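PDB 2ZB9: putative transcriptional regulator from Streptomyces coelicolor, which probably binds DNA through a helix-turn-helix domain to regulate transcription, as TetR-family regulators do. Local coordinates for residues G74-P86 with Q98-G111. Residues are numbered along the deposited sequence; the frame is centred on the assembly and turned at random.
Sequences GYFHAVEDTLAFP and QLRAFTHVMTRTPG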
loop_
_atom_site.group_PDB
_atom_site.type_symbol
_atom_site.label_atom_id
_atom_site.label_comp_id
_atom_site.label_asym_id
_atom_site.label_seq_id
_atom_site.Cartn_x
_atom_site.Cartn_y
_atom_site.Cartn_z
ATOM N N GLY A 74 15.937 -13.171 -3.687
ATOM C CA GLY A 74 16.735 -13.355 -2.485
ATOM C C GLY A 74 15.954 -12.903 -1.259
ATOM O O GLY A 74 15.989 -13.545 -0.203
ATOM N N TYR A 75 15.230 -11.799 -1.394
ATOM C CA TYR A 75 14.456 -11.285 -0.274
ATOM C C TYR A 75 13.364 -12.260 0.139
ATOM O O TYR A 75 13.219 -12.570 1.319
ATOM C CB TYR A 75 13.825 -9.937 -0.620
ATOM C CG TYR A 75 13.130 -9.309 0.563
ATOM C CD1 TYR A 75 13.860 -8.686 1.574
ATOM C CD2 TYR A 75 11.747 -9.397 0.705
ATOM C CE1 TYR A 75 13.226 -8.168 2.705
ATOM C CE2 TYR A 75 11.106 -8.887 1.826
ATOM C CZ TYR A 75 11.847 -8.277 2.822
ATOM O OH TYR A 75 11.202 -7.795 3.937
ATOM N N PHE A 76 12.599 -12.754 -0.830
ATOM C CA PHE A 76 11.524 -13.694 -0.523
ATOM C C PHE A 76 12.044 -14.885 0.290
ATOM O O PHE A 76 11.455 -15.273 1.303
ATOM C CB PHE A 76 10.856 -14.174 -1.821
ATOM C CG PHE A 76 9.765 -15.187 -1.605
ATOM C CD1 PHE A 76 10.072 -16.535 -1.402
ATOM C CD2 PHE A 76 8.427 -14.790 -1.580
ATOM C CE1 PHE A 76 9.062 -17.475 -1.176
ATOM C CE2 PHE A 76 7.412 -15.717 -1.355
ATOM C CZ PHE A 76 7.728 -17.068 -1.151
ATOM N N HIS A 77 13.159 -15.457 -0.146
ATOM C CA HIS A 77 13.733 -16.598 0.557
ATOM C C HIS A 77 14.385 -16.261 1.899
ATOM O O HIS A 77 14.517 -17.122 2.763
ATOM C CB HIS A 77 14.713 -17.314 -0.371
ATOM C CG HIS A 77 14.034 -17.998 -1.515
ATOM N ND1 HIS A 77 13.398 -19.213 -1.380
ATOM C CD2 HIS A 77 13.798 -17.589 -2.784
ATOM C CE1 HIS A 77 12.798 -19.523 -2.514
ATOM N NE2 HIS A 77 13.024 -18.554 -3.382
ATOM N N ALA A 78 14.776 -15.006 2.083
ATOM C CA ALA A 78 15.389 -14.592 3.340
ATOM C C ALA A 78 14.362 -14.429 4.469
ATOM O O ALA A 78 14.681 -14.649 5.634
ATOM C CB ALA A 78 16.147 -13.284 3.142
ATOM N N VAL A 79 13.137 -14.039 4.126
ATOM C CA VAL A 79 12.098 -13.831 5.132
ATOM C C VAL A 79 11.049 -14.935 5.174
ATOM O O VAL A 79 10.171 -14.934 6.036
ATOM C CB VAL A 79 11.369 -12.473 4.910
ATOM C CG1 VAL A 79 12.364 -11.325 4.995
ATOM C CG2 VAL A 79 10.669 -12.460 3.563
ATOM N N GLU A 80 11.155 -15.890 4.258
ATOM C CA GLU A 80 10.195 -16.983 4.172
ATOM C C GLU A 80 9.875 -17.705 5.476
ATOM O O GLU A 80 8.708 -17.815 5.848
ATOM C CB GLU A 80 10.649 -18.005 3.123
ATOM C CG GLU A 80 9.698 -19.183 2.968
ATOM C CD GLU A 80 10.004 -20.036 1.748
ATOM O OE1 GLU A 80 11.180 -20.084 1.325
ATOM O OE2 GLU A 80 9.069 -20.671 1.219
ATOM N N ASP A 81 10.896 -18.208 6.163
ATOM C CA ASP A 81 10.680 -18.929 7.415
ATOM C C ASP A 81 10.048 -18.048 8.481
ATOM O O ASP A 81 9.107 -18.447 9.170
ATOM C CB ASP A 81 12.000 -19.488 7.944
ATOM C CG ASP A 81 12.529 -20.638 7.104
ATOM O OD1 ASP A 81 13.542 -21.249 7.505
ATOM O OD2 ASP A 81 11.934 -20.937 6.045
ATOM N N THR A 82 10.582 -16.842 8.615
ATOM C CA THR A 82 10.094 -15.882 9.590
ATOM C C THR A 82 8.643 -15.461 9.337
ATOM O O THR A 82 7.901 -15.201 10.284
ATOM C CB THR A 82 10.979 -14.626 9.587
ATOM O OG1 THR A 82 12.351 -15.015 9.741
ATOM C CG2 THR A 82 10.594 -13.691 10.722
ATOM N N LEU A 83 8.239 -15.396 8.068
ATOM C CA LEU A 83 6.878 -14.972 7.736
ATOM C C LEU A 83 5.907 -16.113 7.453
ATOM O O LEU A 83 4.762 -15.870 7.068
ATOM C CB LEU A 83 6.886 -14.009 6.544
ATOM C CG LEU A 83 7.683 -12.713 6.712
ATOM C CD1 LEU A 83 7.492 -11.835 5.477
ATOM C CD2 LEU A 83 7.217 -11.973 7.972
ATOM N N ALA A 84 6.353 -17.347 7.656
ATOM C CA ALA A 84 5.497 -18.511 7.429
ATOM C C ALA A 84 4.273 -18.460 8.350
ATOM O O ALA A 84 4.340 -17.917 9.457
ATOM C CB ALA A 84 6.287 -19.806 7.675
ATOM N N PHE A 85 3.169 -19.051 7.900
ATOM C CA PHE A 85 1.931 -19.048 8.675
ATOM C C PHE A 85 1.747 -20.204 9.640
ATOM O O PHE A 85 1.777 -21.369 9.246
ATOM C CB PHE A 85 0.702 -19.013 7.754
ATOM C CG PHE A 85 0.434 -17.670 7.145
ATOM C CD1 PHE A 85 1.122 -17.255 6.008
ATOM C CD2 PHE A 85 -0.466 -16.793 7.745
ATOM C CE1 PHE A 85 0.922 -15.982 5.479
ATOM C CE2 PHE A 85 -0.669 -15.525 7.225
ATOM C CZ PHE A 85 0.031 -15.117 6.083
ATOM N N PRO A 86 1.557 -19.895 10.926
ATOM C CA PRO A 86 1.357 -20.981 11.883
ATOM C C PRO A 86 -0.000 -21.557 11.499
ATOM O O PRO A 86 -0.869 -20.822 11.034
ATOM C CB PRO A 86 1.290 -20.256 13.227
ATOM C CG PRO A 86 2.072 -19.002 12.994
ATOM C CD PRO A 86 1.629 -18.594 11.613
ATOM N N GLN A 98 1.525 -14.152 12.964
ATOM C CA GLN A 98 2.138 -13.869 11.665
ATOM C C GLN A 98 2.240 -12.366 11.403
ATOM O O GLN A 98 3.267 -11.893 10.929
ATOM C CB GLN A 98 1.345 -14.556 10.545
ATOM C CG GLN A 98 2.085 -14.725 9.217
ATOM C CD GLN A 98 2.276 -13.425 8.463
ATOM O OE1 GLN A 98 1.513 -12.479 8.637
ATOM N NE2 GLN A 98 3.287 -13.382 7.598
ATOM N N LEU A 99 1.185 -11.615 11.709
ATOM C CA LEU A 99 1.207 -10.167 11.495
ATOM C C LEU A 99 2.277 -9.503 12.368
ATOM O O LEU A 99 2.869 -8.497 11.971
ATOM C CB LEU A 99 -0.153 -9.522 11.812
ATOM C CG LEU A 99 -1.220 -9.220 10.748
ATOM C CD1 LEU A 99 -0.558 -8.745 9.454
ATOM C CD2 LEU A 99 -2.061 -10.443 10.494
ATOM N N ARG A 100 2.519 -10.054 13.556
ATOM C CA ARG A 100 3.540 -9.485 14.443
ATOM C C ARG A 100 4.947 -9.755 13.921
ATOM O O ARG A 100 5.818 -8.889 13.991
ATOM C CB ARG A 100 3.380 -10.022 15.867
ATOM C CG ARG A 100 2.282 -9.292 16.638
ATOM C CD ARG A 100 1.848 -10.021 17.903
ATOM N NE ARG A 100 0.736 -9.300 18.518
ATOM C CZ ARG A 100 -0.126 -9.818 19.389
ATOM N NH1 ARG A 100 -0.022 -11.083 19.778
ATOM N NH2 ARG A 100 -1.108 -9.061 19.862
ATOM N N ALA A 101 5.174 -10.953 13.392
ATOM C CA ALA A 101 6.483 -11.272 12.834
ATOM C C ALA A 101 6.679 -10.371 11.603
ATOM O O ALA A 101 7.774 -9.860 11.351
ATOM C CB ALA A 101 6.542 -12.751 12.445
ATOM N N PHE A 102 5.598 -10.159 10.856
ATOM C CA PHE A 102 5.630 -9.313 9.665
ATOM C C PHE A 102 5.981 -7.884 10.057
ATOM O O PHE A 102 6.829 -7.246 9.438
ATOM C CB PHE A 102 4.264 -9.334 8.976
ATOM C CG PHE A 102 4.174 -8.442 7.775
ATOM C CD1 PHE A 102 4.891 -8.734 6.621
ATOM C CD2 PHE A 102 3.352 -7.317 7.786
ATOM C CE1 PHE A 102 4.786 -7.917 5.485
ATOM C CE2 PHE A 102 3.241 -6.494 6.660
ATOM C CZ PHE A 102 3.960 -6.798 5.509
ATOM N N THR A 103 5.309 -7.386 11.088
ATOM C CA THR A 103 5.544 -6.038 11.581
ATOM C C THR A 103 6.977 -5.873 12.068
ATOM O O THR A 103 7.608 -4.846 11.827
ATOM C CB THR A 103 4.554 -5.694 12.719
ATOM O OG1 THR A 103 3.241 -5.555 12.163
ATOM C CG2 THR A 103 4.944 -4.392 13.410
ATOM N N HIS A 104 7.493 -6.885 12.754
ATOM C CA HIS A 104 8.861 -6.829 13.244
ATOM C C HIS A 104 9.805 -6.682 12.051
ATOM O O HIS A 104 10.683 -5.819 12.042
ATOM C CB HIS A 104 9.209 -8.102 14.016
ATOM C CG HIS A 104 10.641 -8.164 14.452
ATOM N ND1 HIS A 104 11.110 -7.500 15.564
ATOM C CD2 HIS A 104 11.713 -8.779 13.899
ATOM C CE1 HIS A 104 12.412 -7.703 15.678
ATOM N NE2 HIS A 104 12.803 -8.474 14.680
ATOM N N VAL A 105 9.618 -7.531 11.045
ATOM C CA VAL A 105 10.450 -7.475 9.849
ATOM C C VAL A 105 10.388 -6.110 9.175
ATOM O O VAL A 105 11.417 -5.525 8.833
ATOM C CB VAL A 105 10.019 -8.540 8.807
ATOM C CG1 VAL A 105 10.688 -8.255 7.457
ATOM C CG2 VAL A 105 10.409 -9.932 9.292
ATOM N N MET A 106 9.176 -5.594 8.999
ATOM C CA MET A 106 8.981 -4.315 8.320
ATOM C C MET A 106 9.392 -3.041 9.065
ATOM O O MET A 106 9.683 -2.025 8.427
ATOM C CB MET A 106 7.520 -4.194 7.879
ATOM C CG MET A 106 7.055 -5.321 6.952
ATOM S SD MET A 106 8.059 -5.450 5.445
ATOM C CE MET A 106 7.427 -4.084 4.519
ATOM N N THR A 107 9.435 -3.085 10.396
ATOM C CA THR A 107 9.781 -1.891 11.174
ATOM C C THR A 107 11.087 -1.952 11.966
ATOM O O THR A 107 11.683 -0.914 12.256
ATOM C CB THR A 107 8.667 -1.543 12.195
ATOM O OG1 THR A 107 8.517 -2.628 13.118
ATOM C CG2 THR A 107 7.340 -1.295 11.500
ATOM N N ARG A 108 11.523 -3.154 12.329
ATOM C CA ARG A 108 12.742 -3.323 13.127
ATOM C C ARG A 108 13.860 -4.024 12.366
ATOM O O ARG A 108 14.826 -4.489 12.960
ATOM C CB ARG A 108 12.415 -4.127 14.389
ATOM C CG ARG A 108 11.235 -3.574 15.167
ATOM C CD ARG A 108 11.573 -2.232 15.787
ATOM N NE ARG A 108 10.383 -1.421 16.031
ATOM C CZ ARG A 108 10.365 -0.333 16.796
ATOM N NH1 ARG A 108 11.475 0.074 17.400
ATOM N NH2 ARG A 108 9.239 0.356 16.948
ATOM N N THR A 109 13.725 -4.072 11.046
ATOM C CA THR A 109 14.683 -4.742 10.180
ATOM C C THR A 109 14.908 -3.927 8.904
ATOM O O THR A 109 14.061 -3.125 8.512
ATOM C CB THR A 109 14.133 -6.152 9.827
ATOM O OG1 THR A 109 14.427 -7.060 10.898
ATOM C CG2 THR A 109 14.694 -6.667 8.529
ATOM N N PRO A 110 16.068 -4.103 8.250
ATOM C CA PRO A 110 16.311 -3.343 7.020
ATOM C C PRO A 110 15.329 -3.795 5.941
ATOM O O PRO A 110 15.160 -3.137 4.916
ATOM C CB PRO A 110 17.753 -3.707 6.673
ATOM C CG PRO A 110 18.372 -3.952 8.018
ATOM C CD PRO A 110 17.301 -4.773 8.702
ATOM N N GLY A 111 14.683 -4.928 6.198
ATOM C CA GLY A 111 13.731 -5.485 5.260
ATOM C C GLY A 111 12.575 -4.569 4.926
ATOM O O GLY A 111 12.102 -4.555 3.785
#
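Leu83 and Val105 interlock as knobs into holes where helix 67-83, which in TetR-family folds links the DNA-binding domain to the helical regulatory domain, packs against helix 91-108; residues 74-83 and 98-108 run roughly antiparallel (142°). Leu83 enters the hole made by Gln98, Ala101, Phe102 and Val105, its CD2 lying 3.5 Å from Phe102 CA; the small Ala101 lets the backbones approach, its CB 3.5 Å from Thr82 O. Val105 answers among Tyr75, Val79, Thr82 and Leu83: with CG1 anti to its backbone N (chi1 167°), that branch reaches Tyr75 OH, while CG2 meets Leu83 CD2 at 4.0 Å. Beyond it, a CB at Gly111 would run into Tyr75 OH; the ring edge brings Tyr75 CE1 3.7 Å from Gly111 CA.

Polar and aromatic contacts converge on Gln98. Its amide stacks nearly parallel to the Phe85 ring, CG makes a CH-pi contact 3.6 Å from the ring centroid, and OE1 accepts from Trp171 NE1. Shortened to an alanine, Gln98 would probably leave Leu83 O relying on Arg140, deprive Trp171 NE1 of its acceptor and strip most of its cover from one Phe85 face. The chain, bent at chi2, brings NE2 almost straight (169°) to Leu83 O at 2.9 Å, a carbonyl that also accepts from Arg140 NH2.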